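Local coordinates for Serine/threonine-protein kinase Tel1 (Chaetomium thermophilum, PDB 6SKY), which is a serine/threonine kinase of the ATM subfamily that binds ATP and probably activates checkpoint signalling in response to DNA damage, at residues 2449-2452 / 2453-2457; 2508-2511 / 2512-2516; 2563-2567 / 2568-2572. All coordinates share one frame; numbering follows the deposited sequence.

Contact 1: residues 2449-2452 / 2453-2457; sequences LIDL and VYRIC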
ATOM      1  N   LEU A2449      -8.935  42.962  19.808  1.00 32.44           N
ATOM      2  CA  LEU A2449      -9.261  41.819  20.647  1.00 32.44           C
ATOM      3  C   LEU A2449     -10.399  42.134  21.604  1.00 32.44           C
ATOM      4  O   LEU A2449     -11.289  41.303  21.814  1.00 32.44           O
ATOM      5  CB  LEU A2449      -8.020  41.380  21.410  1.00 32.44           C
ATOM      6  CG  LEU A2449      -8.111  40.065  22.159  1.00 32.44           C
ATOM      7  CD1 LEU A2449      -8.576  38.991  21.229  1.00 32.44           C
ATOM      8  CD2 LEU A2449      -6.773  39.719  22.712  1.00 32.44           C
ATOM      9  N   ILE A2450     -10.397  43.327  22.193  1.00 34.17           N
ATOM     10  CA  ILE A2450     -11.456  43.694  23.121  1.00 34.17           C
ATOM     11  C   ILE A2450     -12.781  43.843  22.392  1.00 34.17           C
ATOM     12  O   ILE A2450     -13.833  43.446  22.902  1.00 34.17           O
ATOM     13  CB  ILE A2450     -11.059  44.971  23.875  1.00 34.17           C
ATOM     14  CG1 ILE A2450     -10.084  44.612  24.990  1.00 34.17           C
ATOM     15  CG2 ILE A2450     -12.271  45.676  24.420  1.00 34.17           C
ATOM     16  CD1 ILE A2450      -9.512  45.792  25.699  1.00 34.17           C
ATOM     17  N   ASP A2451     -12.751  44.375  21.172  1.00 33.47           N
ATOM     18  CA  ASP A2451     -13.982  44.516  20.407  1.00 33.47           C
ATOM     19  C   ASP A2451     -14.524  43.160  19.984  1.00 33.47           C
ATOM     20  O   ASP A2451     -15.738  42.935  20.013  1.00 33.47           O
ATOM     21  CB  ASP A2451     -13.735  45.403  19.196  1.00 33.47           C
ATOM     22  CG  ASP A2451     -15.007  45.761  18.470  1.00 33.47           C
ATOM     23  OD1 ASP A2451     -15.951  46.235  19.130  1.00 33.47           O
ATOM     24  OD2 ASP A2451     -15.063  45.581  17.237  1.00 33.47           O
ATOM     25  N   LEU A2452     -13.644  42.235  19.607  1.00 31.02           N
ATOM     26  CA  LEU A2452     -14.096  40.896  19.254  1.00 31.02           C
ATOM     27  C   LEU A2452     -14.702  40.180  20.451  1.00 31.02           C
ATOM     28  O   LEU A2452     -15.753  39.542  20.332  1.00 31.02           O
ATOM     29  CB  LEU A2452     -12.936  40.090  18.684  1.00 31.02           C
ATOM     30  CG  LEU A2452     -13.197  38.625  18.361  1.00 31.02           C
ATOM     31  CD1 LEU A2452     -14.047  38.515  17.133  1.00 31.02           C
ATOM     32  CD2 LEU A2452     -11.900  37.901  18.171  1.00 31.02           C
ATOM     33  N   VAL A2453     -14.051  40.259  21.612  1.00 31.65           N
ATOM     34  CA  VAL A2453     -14.590  39.614  22.806  1.00 31.65           C
ATOM     35  C   VAL A2453     -15.933  40.223  23.182  1.00 31.65           C
ATOM     36  O   VAL A2453     -16.875  39.512  23.550  1.00 31.65           O
ATOM     37  CB  VAL A2453     -13.578  39.705  23.960  1.00 31.65           C
ATOM     38  CG1 VAL A2453     -14.227  39.346  25.261  1.00 31.65           C
ATOM     39  CG2 VAL A2453     -12.416  38.795  23.701  1.00 31.65           C
ATOM     40  N   TYR A2454     -16.047  41.545  23.079  1.00 34.92           N
ATOM     41  CA  TYR A2454     -17.308  42.219  23.352  1.00 34.92           C
ATOM     42  C   TYR A2454     -18.418  41.722  22.434  1.00 34.92           C
ATOM     43  O   TYR A2454     -19.523  41.410  22.889  1.00 34.92           O
ATOM     44  CB  TYR A2454     -17.104  43.721  23.199  1.00 34.92           C
ATOM     45  CG  TYR A2454     -18.331  44.550  23.419  1.00 34.92           C
ATOM     46  CD1 TYR A2454     -18.728  44.901  24.688  1.00 34.92           C
ATOM     47  CD2 TYR A2454     -19.082  44.997  22.351  1.00 34.92           C
ATOM     48  CE1 TYR A2454     -19.846  45.657  24.889  1.00 34.92           C
ATOM     49  CE2 TYR A2454     -20.199  45.753  22.544  1.00 34.92           C
ATOM     50  CZ  TYR A2454     -20.577  46.082  23.815  1.00 34.92           C
ATOM     51  OH  TYR A2454     -21.698  46.845  24.011  1.00 34.92           O
ATOM     52  N   ARG A2455     -18.145  41.644  21.132  1.00 33.87           N
ATOM     53  CA  ARG A2455     -19.171  41.201  20.197  1.00 33.87           C
ATOM     54  C   ARG A2455     -19.553  39.745  20.412  1.00 33.87           C
ATOM     55  O   ARG A2455     -20.721  39.384  20.238  1.00 33.87           O
ATOM     56  CB  ARG A2455     -18.706  41.426  18.766  1.00 33.87           C
ATOM     57  CG  ARG A2455     -18.662  42.881  18.391  1.00 33.87           C
ATOM     58  CD  ARG A2455     -18.393  43.082  16.921  1.00 33.87           C
ATOM     59  NE  ARG A2455     -17.080  42.594  16.529  1.00 33.87           N
ATOM     60  CZ  ARG A2455     -16.880  41.563  15.723  1.00 33.87           C
ATOM     61  NH1 ARG A2455     -15.652  41.188  15.423  1.00 33.87           N
ATOM     62  NH2 ARG A2455     -17.910  40.916  15.207  1.00 33.87           N
ATOM     63  N   ILE A2456     -18.602  38.893  20.794  1.00 33.22           N
ATOM     64  CA  ILE A2456     -18.963  37.514  21.109  1.00 33.22           C
ATOM     65  C   ILE A2456     -19.875  37.466  22.321  1.00 33.22           C
ATOM     66  O   ILE A2456     -20.874  36.744  22.330  1.00 33.22           O
ATOM     67  CB  ILE A2456     -17.713  36.651  21.330  1.00 33.22           C
ATOM     68  CG1 ILE A2456     -16.896  36.549  20.056  1.00 33.22           C
ATOM     69  CG2 ILE A2456     -18.118  35.274  21.776  1.00 33.22           C
ATOM     70  CD1 ILE A2456     -15.572  35.914  20.272  1.00 33.22           C
ATOM     71  N   CYS A2457     -19.550  38.224  23.368  1.00 36.13           N
ATOM     72  CA  CYS A2457     -20.393  38.206  24.558  1.00 36.13           C
ATOM     73  C   CYS A2457     -21.753  38.832  24.317  1.00 36.13           C
ATOM     74  O   CYS A2457     -22.692  38.539  25.056  1.00 36.13           O
ATOM     75  CB  CYS A2457     -19.702  38.918  25.713  1.00 36.13           C
ATOM     76  SG  CYS A2457     -18.176  38.151  26.219  1.00 36.13           S
TER
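Asp2451 and Arg2455, one helical turn apart, bring their charged ends together along the exposed side of the helix. The carboxylate oxygen Asp2451 OD2 approaches Arg2455 NE at the edge of the guanidinium, near its plane, but at 3.7 Å the salt bridge is long, and the two flat groups are turned 46° against each other. A bend in the arginine chain at chi3 (-64°) turns the guanidinium back along the helix, and its NH1 comes 3.6 Å from Leu2452 CD1. These residues belong to helix 2444-2459, within the FAT region of this PI3-kinase-related kinase, and the usual N-H(i+4) to O(i) backbone bonds run through them, for example from Arg2455 N to Asp2451 O at 3.0 Å. On the buried side Leu2452 and Ile2456 pack obliquely, Leu2452 CG lying 4.1 Å from Ile2456 CD1. The isoleucine's CG1 stands beside its own backbone N (chi1 -64°), which carries it to 3.2 Å from Leu2452 O. Both residues also touch Leu2434 of the short helix 2431-2434. Val2453 likewise leans back, its CG2 3.3 Å from Leu2449 O, while Ile2468 of helix 2461-2472 and Ile2493 of helix 2483-2497 pack against its side chain.

Contact 2: residues 2508-2511 / 2512-2516; sequences PAID and QTSRV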
ATOM      1  N   PRO A2508     -26.902  41.181  34.535  1.00 46.05           N
ATOM      2  CA  PRO A2508     -27.161  41.231  35.981  1.00 46.05           C
ATOM      3  C   PRO A2508     -27.584  39.899  36.567  1.00 46.05           C
ATOM      4  O   PRO A2508     -27.227  39.589  37.712  1.00 46.05           O
ATOM      5  CB  PRO A2508     -28.270  42.277  36.091  1.00 46.05           C
ATOM      6  CG  PRO A2508     -28.073  43.130  34.927  1.00 46.05           C
ATOM      7  CD  PRO A2508     -27.680  42.213  33.834  1.00 46.05           C
ATOM      8  N   ALA A2509     -28.338  39.099  35.818  1.00 43.76           N
ATOM      9  CA  ALA A2509     -28.712  37.778  36.305  1.00 43.76           C
ATOM     10  C   ALA A2509     -27.480  36.921  36.551  1.00 43.76           C
ATOM     11  O   ALA A2509     -27.339  36.309  37.614  1.00 43.76           O
ATOM     12  CB  ALA A2509     -29.650  37.105  35.313  1.00 43.76           C
ATOM     13  N   ILE A2510     -26.570  36.877  35.580  1.00 40.81           N
ATOM     14  CA  ILE A2510     -25.352  36.085  35.721  1.00 40.81           C
ATOM     15  C   ILE A2510     -24.491  36.633  36.848  1.00 40.81           C
ATOM     16  O   ILE A2510     -23.879  35.873  37.606  1.00 40.81           O
ATOM     17  CB  ILE A2510     -24.595  36.045  34.383  1.00 40.81           C
ATOM     18  CG1 ILE A2510     -25.327  35.134  33.407  1.00 40.81           C
ATOM     19  CG2 ILE A2510     -23.168  35.586  34.575  1.00 40.81           C
ATOM     20  CD1 ILE A2510     -24.609  34.944  32.121  1.00 40.81           C
ATOM     21  N   ASP A2511     -24.475  37.952  37.012  1.00 42.94           N
ATOM     22  CA  ASP A2511     -23.731  38.569  38.103  1.00 42.94           C
ATOM     23  C   ASP A2511     -24.223  38.074  39.459  1.00 42.94           C
ATOM     24  O   ASP A2511     -23.461  37.491  40.246  1.00 42.94           O
ATOM     25  CB  ASP A2511     -23.862  40.085  37.996  1.00 42.94           C
ATOM     26  CG  ASP A2511     -22.622  40.806  38.435  1.00 42.94           C
ATOM     27  OD1 ASP A2511     -21.607  40.135  38.688  1.00 42.94           O
ATOM     28  OD2 ASP A2511     -22.657  42.047  38.529  1.00 42.94           O
ATOM     29  N   GLN A2512     -25.509  38.289  39.744  1.00 44.79           N
ATOM     30  CA  GLN A2512     -26.043  37.939  41.056  1.00 44.79           C
ATOM     31  C   GLN A2512     -25.983  36.439  41.297  1.00 44.79           C
ATOM     32  O   GLN A2512     -25.633  35.982  42.397  1.00 44.79           O
ATOM     33  CB  GLN A2512     -27.481  38.429  41.182  1.00 44.79           C
ATOM     34  CG  GLN A2512     -27.687  39.881  40.833  1.00 44.79           C
ATOM     35  CD  GLN A2512     -26.914  40.809  41.729  1.00 44.79           C
ATOM     36  OE1 GLN A2512     -26.564  40.457  42.852  1.00 44.79           O
ATOM     37  NE2 GLN A2512     -26.635  42.005  41.237  1.00 44.79           N
ATOM     38  N   THR A2513     -26.312  35.655  40.275  1.00 42.69           N
ATOM     39  CA  THR A2513     -26.326  34.213  40.428  1.00 42.69           C
ATOM     40  C   THR A2513     -24.932  33.662  40.682  1.00 42.69           C
ATOM     41  O   THR A2513     -24.762  32.769  41.515  1.00 42.69           O
ATOM     42  CB  THR A2513     -26.941  33.588  39.191  1.00 42.69           C
ATOM     43  OG1 THR A2513     -28.324  33.943  39.131  1.00 42.69           O
ATOM     44  CG2 THR A2513     -26.818  32.108  39.261  1.00 42.69           C
ATOM     45  N   SER A2514     -23.918  34.173  39.986  1.00 39.82           N
ATOM     46  CA  SER A2514     -22.569  33.698  40.237  1.00 39.82           C
ATOM     47  C   SER A2514     -22.102  34.094  41.626  1.00 39.82           C
ATOM     48  O   SER A2514     -21.383  33.334  42.281  1.00 39.82           O
ATOM     49  CB  SER A2514     -21.626  34.237  39.177  1.00 39.82           C
ATOM     50  OG  SER A2514     -22.276  34.252  37.928  1.00 39.82           O
ATOM     51  N   ARG A2515     -22.510  35.274  42.100  1.00 44.28           N
ATOM     52  CA  ARG A2515     -22.145  35.661  43.458  1.00 44.28           C
ATOM     53  C   ARG A2515     -22.703  34.680  44.478  1.00 44.28           C
ATOM     54  O   ARG A2515     -21.991  34.242  45.389  1.00 44.28           O
ATOM     55  CB  ARG A2515     -22.624  37.076  43.750  1.00 44.28           C
ATOM     56  CG  ARG A2515     -21.903  38.115  42.943  1.00 44.28           C
ATOM     57  CD  ARG A2515     -22.161  39.502  43.465  1.00 44.28           C
ATOM     58  NE  ARG A2515     -21.354  40.482  42.754  1.00 44.28           N
ATOM     59  CZ  ARG A2515     -20.072  40.711  43.011  1.00 44.28           C
ATOM     60  NH1 ARG A2515     -19.408  41.620  42.315  1.00 44.28           N
ATOM     61  NH2 ARG A2515     -19.452  40.030  43.961  1.00 44.28           N
ATOM     62  N   VAL A2516     -23.971  34.295  44.329  1.00 44.19           N
ATOM     63  CA  VAL A2516     -24.521  33.387  45.335  1.00 44.19           C
ATOM     64  C   VAL A2516     -23.995  31.965  45.159  1.00 44.19           C
ATOM     65  O   VAL A2516     -23.809  31.251  46.149  1.00 44.19           O
ATOM     66  CB  VAL A2516     -26.058  33.422  45.349  1.00 44.19           C
ATOM     67  CG1 VAL A2516     -26.534  34.838  45.539  1.00 44.19           C
ATOM     68  CG2 VAL A2516     -26.630  32.825  44.102  1.00 44.19           C
TER
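Gln2512 donates its backbone N-H to Pro2508 O almost in line (3.0 Å, 176°), and its CG, set beside its own N by chi1 (-51°), lies 3.2 Å from Pro2508 O; the chain then bends at chi2. At Thr2513 the backbone bond to Ala2509 O is joined by a second from the hydroxyl: OG1, set beside the residue's own N (chi1 -67°), donates to Ala2509 O at 3.0 Å. The two donors reach Ala2509 O from opposite faces of its plane, and the hydroxyl of this buried residue thus finds its acceptor within the helix, a common way for threonine and serine to be accommodated there. Ser2514 N bonds to Ile2510 O at 2.9 Å; its OG also turns to Ile2510 O but is modelled too close for its position to be relied on. The extended chain of Arg2515 runs beside Asp2511, pointing the same way, yet Asp2511 OD1 remains 4.1 Å from Arg2515 NE and well out of the guanidinium plane. Any attraction between them is probably one of charge, since no N-H points at the oxygen; the carboxylate's salt bridge goes to Arg2473. Helix 2507-2522 packs against two others: Ile2510 and Ser2514 touch Tyr2466 of helix 2461-2472, whereas Thr2513 and Val2516 pack on Met2550 of helix 2541-2552.

Contact 3: residues 2563-2567 / 2568-2572; sequences EVSAN and LDYSH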
ATOM      1  N   GLU A2563     -25.803  24.603  22.731  1.00 50.32           N
ATOM      2  CA  GLU A2563     -25.226  24.672  21.400  1.00 50.32           C
ATOM      3  C   GLU A2563     -25.309  26.096  20.873  1.00 50.32           C
ATOM      4  O   GLU A2563     -26.182  26.872  21.260  1.00 50.32           O
ATOM      5  CB  GLU A2563     -25.945  23.722  20.449  1.00 50.32           C
ATOM      6  CG  GLU A2563     -26.034  22.301  20.959  1.00 50.32           C
ATOM      7  CD  GLU A2563     -24.677  21.660  21.152  1.00 50.32           C
ATOM      8  OE1 GLU A2563     -23.761  21.948  20.357  1.00 50.32           O
ATOM      9  OE2 GLU A2563     -24.524  20.869  22.103  1.00 50.32           O
ATOM     10  N   VAL A2564     -24.388  26.435  19.982  1.00 47.41           N
ATOM     11  CA  VAL A2564     -24.321  27.783  19.434  1.00 47.41           C
ATOM     12  C   VAL A2564     -25.374  27.924  18.346  1.00 47.41           C
ATOM     13  O   VAL A2564     -25.525  27.042  17.494  1.00 47.41           O
ATOM     14  CB  VAL A2564     -22.913  28.081  18.902  1.00 47.41           C
ATOM     15  CG1 VAL A2564     -22.763  29.543  18.603  1.00 47.41           C
ATOM     16  CG2 VAL A2564     -21.875  27.652  19.907  1.00 47.41           C
ATOM     17  N   SER A2565     -26.108  29.030  18.369  1.00 52.54           N
ATOM     18  CA  SER A2565     -27.237  29.239  17.474  1.00 52.54           C
ATOM     19  C   SER A2565     -26.841  30.173  16.342  1.00 52.54           C
ATOM     20  O   SER A2565     -26.495  31.331  16.582  1.00 52.54           O
ATOM     21  CB  SER A2565     -28.430  29.810  18.233  1.00 52.54           C
ATOM     22  OG  SER A2565     -29.157  28.786  18.880  1.00 52.54           O
ATOM     23  N   ALA A2566     -26.914  29.672  15.108  1.00 52.03           N
ATOM     24  CA  ALA A2566     -26.658  30.522  13.953  1.00 52.03           C
ATOM     25  C   ALA A2566     -27.693  31.627  13.833  1.00 52.03           C
ATOM     26  O   ALA A2566     -27.379  32.722  13.359  1.00 52.03           O
ATOM     27  CB  ALA A2566     -26.633  29.683  12.679  1.00 52.03           C
ATOM     28  N   ASN A2567     -28.925  31.366  14.261  1.00 57.70           N
ATOM     29  CA  ASN A2567     -29.989  32.360  14.224  1.00 57.70           C
ATOM     30  C   ASN A2567     -29.909  33.368  15.363  1.00 57.70           C
ATOM     31  O   ASN A2567     -30.710  34.306  15.383  1.00 57.70           O
ATOM     32  CB  ASN A2567     -31.352  31.665  14.249  1.00 57.70           C
ATOM     33  CG  ASN A2567     -31.329  30.362  15.029  1.00 57.70           C
ATOM     34  OD1 ASN A2567     -30.497  29.491  14.781  1.00 57.70           O
ATOM     35  ND2 ASN A2567     -32.243  30.225  15.979  1.00 57.70           N
ATOM     36  N   LEU A2568     -28.976  33.193  16.302  1.00 54.93           N
ATOM     37  CA  LEU A2568     -28.770  34.119  17.417  1.00 54.93           C
ATOM     38  C   LEU A2568     -29.983  34.191  18.335  1.00 54.93           C
ATOM     39  O   LEU A2568     -30.255  35.229  18.940  1.00 54.93           O
ATOM     40  CB  LEU A2568     -28.401  35.519  16.922  1.00 54.93           C
ATOM     41  CG  LEU A2568     -26.932  35.909  17.015  1.00 54.93           C
ATOM     42  CD1 LEU A2568     -26.080  34.854  16.369  1.00 54.93           C
ATOM     43  CD2 LEU A2568     -26.702  37.247  16.360  1.00 54.93           C
ATOM     44  N   ASP A2569     -30.718  33.090  18.454  1.00 58.86           N
ATOM     45  CA  ASP A2569     -31.946  33.043  19.239  1.00 58.86           C
ATOM     46  C   ASP A2569     -31.752  32.061  20.383  1.00 58.86           C
ATOM     47  O   ASP A2569     -31.685  30.849  20.161  1.00 58.86           O
ATOM     48  CB  ASP A2569     -33.133  32.641  18.369  1.00 58.86           C
ATOM     49  CG  ASP A2569     -34.438  32.615  19.139  1.00 58.86           C
ATOM     50  OD1 ASP A2569     -34.919  33.699  19.531  1.00 58.86           O
ATOM     51  OD2 ASP A2569     -34.984  31.512  19.352  1.00 58.86           O
ATOM     52  N   TYR A2570     -31.677  32.578  21.601  1.00 51.97           N
ATOM     53  CA  TYR A2570     -31.479  31.761  22.788  1.00 51.97           C
ATOM     54  C   TYR A2570     -32.682  31.844  23.712  1.00 51.97           C
ATOM     55  O   TYR A2570     -32.549  31.947  24.931  1.00 51.97           O
ATOM     56  CB  TYR A2570     -30.202  32.162  23.519  1.00 51.97           C
ATOM     57  CG  TYR A2570     -28.956  31.802  22.759  1.00 51.97           C
ATOM     58  CD1 TYR A2570     -28.498  30.501  22.734  1.00 51.97           C
ATOM     59  CD2 TYR A2570     -28.250  32.757  22.058  1.00 51.97           C
ATOM     60  CE1 TYR A2570     -27.381  30.167  22.043  1.00 51.97           C
ATOM     61  CE2 TYR A2570     -27.132  32.428  21.362  1.00 51.97           C
ATOM     62  CZ  TYR A2570     -26.701  31.132  21.359  1.00 51.97           C
ATOM     63  OH  TYR A2570     -25.573  30.789  20.665  1.00 51.97           O
ATOM     64  N   SER A2571     -33.878  31.805  23.134  1.00 59.80           N
ATOM     65  CA  SER A2571     -35.104  31.779  23.918  1.00 59.80           C
ATOM     66  C   SER A2571     -35.578  30.365  24.202  1.00 59.80           C
ATOM     67  O   SER A2571     -36.262  30.139  25.205  1.00 59.80           O
ATOM     68  CB  SER A2571     -36.204  32.553  23.195  1.00 59.80           C
ATOM     69  OG  SER A2571     -36.415  32.028  21.898  1.00 59.80           O
ATOM     70  N   HIS A2572     -35.218  29.408  23.358  1.00 60.06           N
ATOM     71  CA  HIS A2572     -35.610  28.019  23.537  1.00 60.06           C
ATOM     72  C   HIS A2572     -34.789  27.300  24.594  1.00 60.06           C
ATOM     73  O   HIS A2572     -34.842  26.070  24.661  1.00 60.06           O
ATOM     74  CB  HIS A2572     -35.495  27.268  22.212  1.00 60.06           C
ATOM     75  CG  HIS A2572     -34.093  27.168  21.700  1.00 60.06           C
ATOM     76  ND1 HIS A2572     -33.248  26.137  22.044  1.00 60.06           N
ATOM     77  CD2 HIS A2572     -33.386  27.977  20.877  1.00 60.06           C
ATOM     78  CE1 HIS A2572     -32.080  26.312  21.452  1.00 60.06           C
ATOM     79  NE2 HIS A2572     -32.137  27.421  20.738  1.00 60.06           N
TER
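Tyr2570 folds back over Ser2565 in the loop between helix 2541-2552 and strand 2576-2585, where a type I beta turn from Ser2565 to Leu2568 turns the chain sharply. Two hydrogen bonds hold the two halves together. In the turn itself, Leu2568 N donates to Ser2565 O at 3.1 Å, the bond between the first and fourth residues that closes such a turn. The second bond closes a wider loop: Ser2565 N points its hydrogen at the phenol oxygen Tyr2570 OH, 2.9 Å away and nearly straight at 164°. That oxygen is also hydrogen-bonded to His2460, which lies just before helix 2461-2472, so the tyrosine ties the turn both to itself and to the neighbouring helical region.

Packing around the aromatic ring complements these bonds. Ser2565 CB sits over one face of the Tyr2570 ring in a CH-pi contact, 4.2 Å from the centroid, while Glu2563 O lies at the ring edge, close to the plane and 3.6 Å from Tyr2570 CE1. The tyrosine's first torsion (chi1 -69°) places CG beside its own N, and from there the ring reaches back to Ser2565 and Glu2563. Val2564 runs alongside its far end, and His2463 of helix 2461-2472 touches both side chains.

Looser contacts, without a hydrogen bond, complete the loop. The amide of Asn2567 crosses Asp2569, with Asn2567 ND2 3.5 Å from Asp2569 CB. The serine hydroxyl lies at the edge of the imidazole, Ser2565 OG being 3.8 Å from His2572 NE2.

Contacts 1 and 2 each lie within a single helix and are partly buried, one side packed against neighbouring helices; contact 3 is a surface loop with neither helix nor strand. All three meet the same neighbour, helix 2461-2472, although they do not touch one another: their centres are 18 to 22 Å apart. Regular backbone bonding dominates the two helical sites. Both also carry an Asp-Arg pair, a long salt bridge in contact 1 but too widely separated for one in contact 2, where Asp2511 pairs with Arg2473 instead. Without helical bonding, contact 3 relies on one turn bond and a tyrosine whose hydroxyl and ring face both meet Ser2565, through its N and its CB.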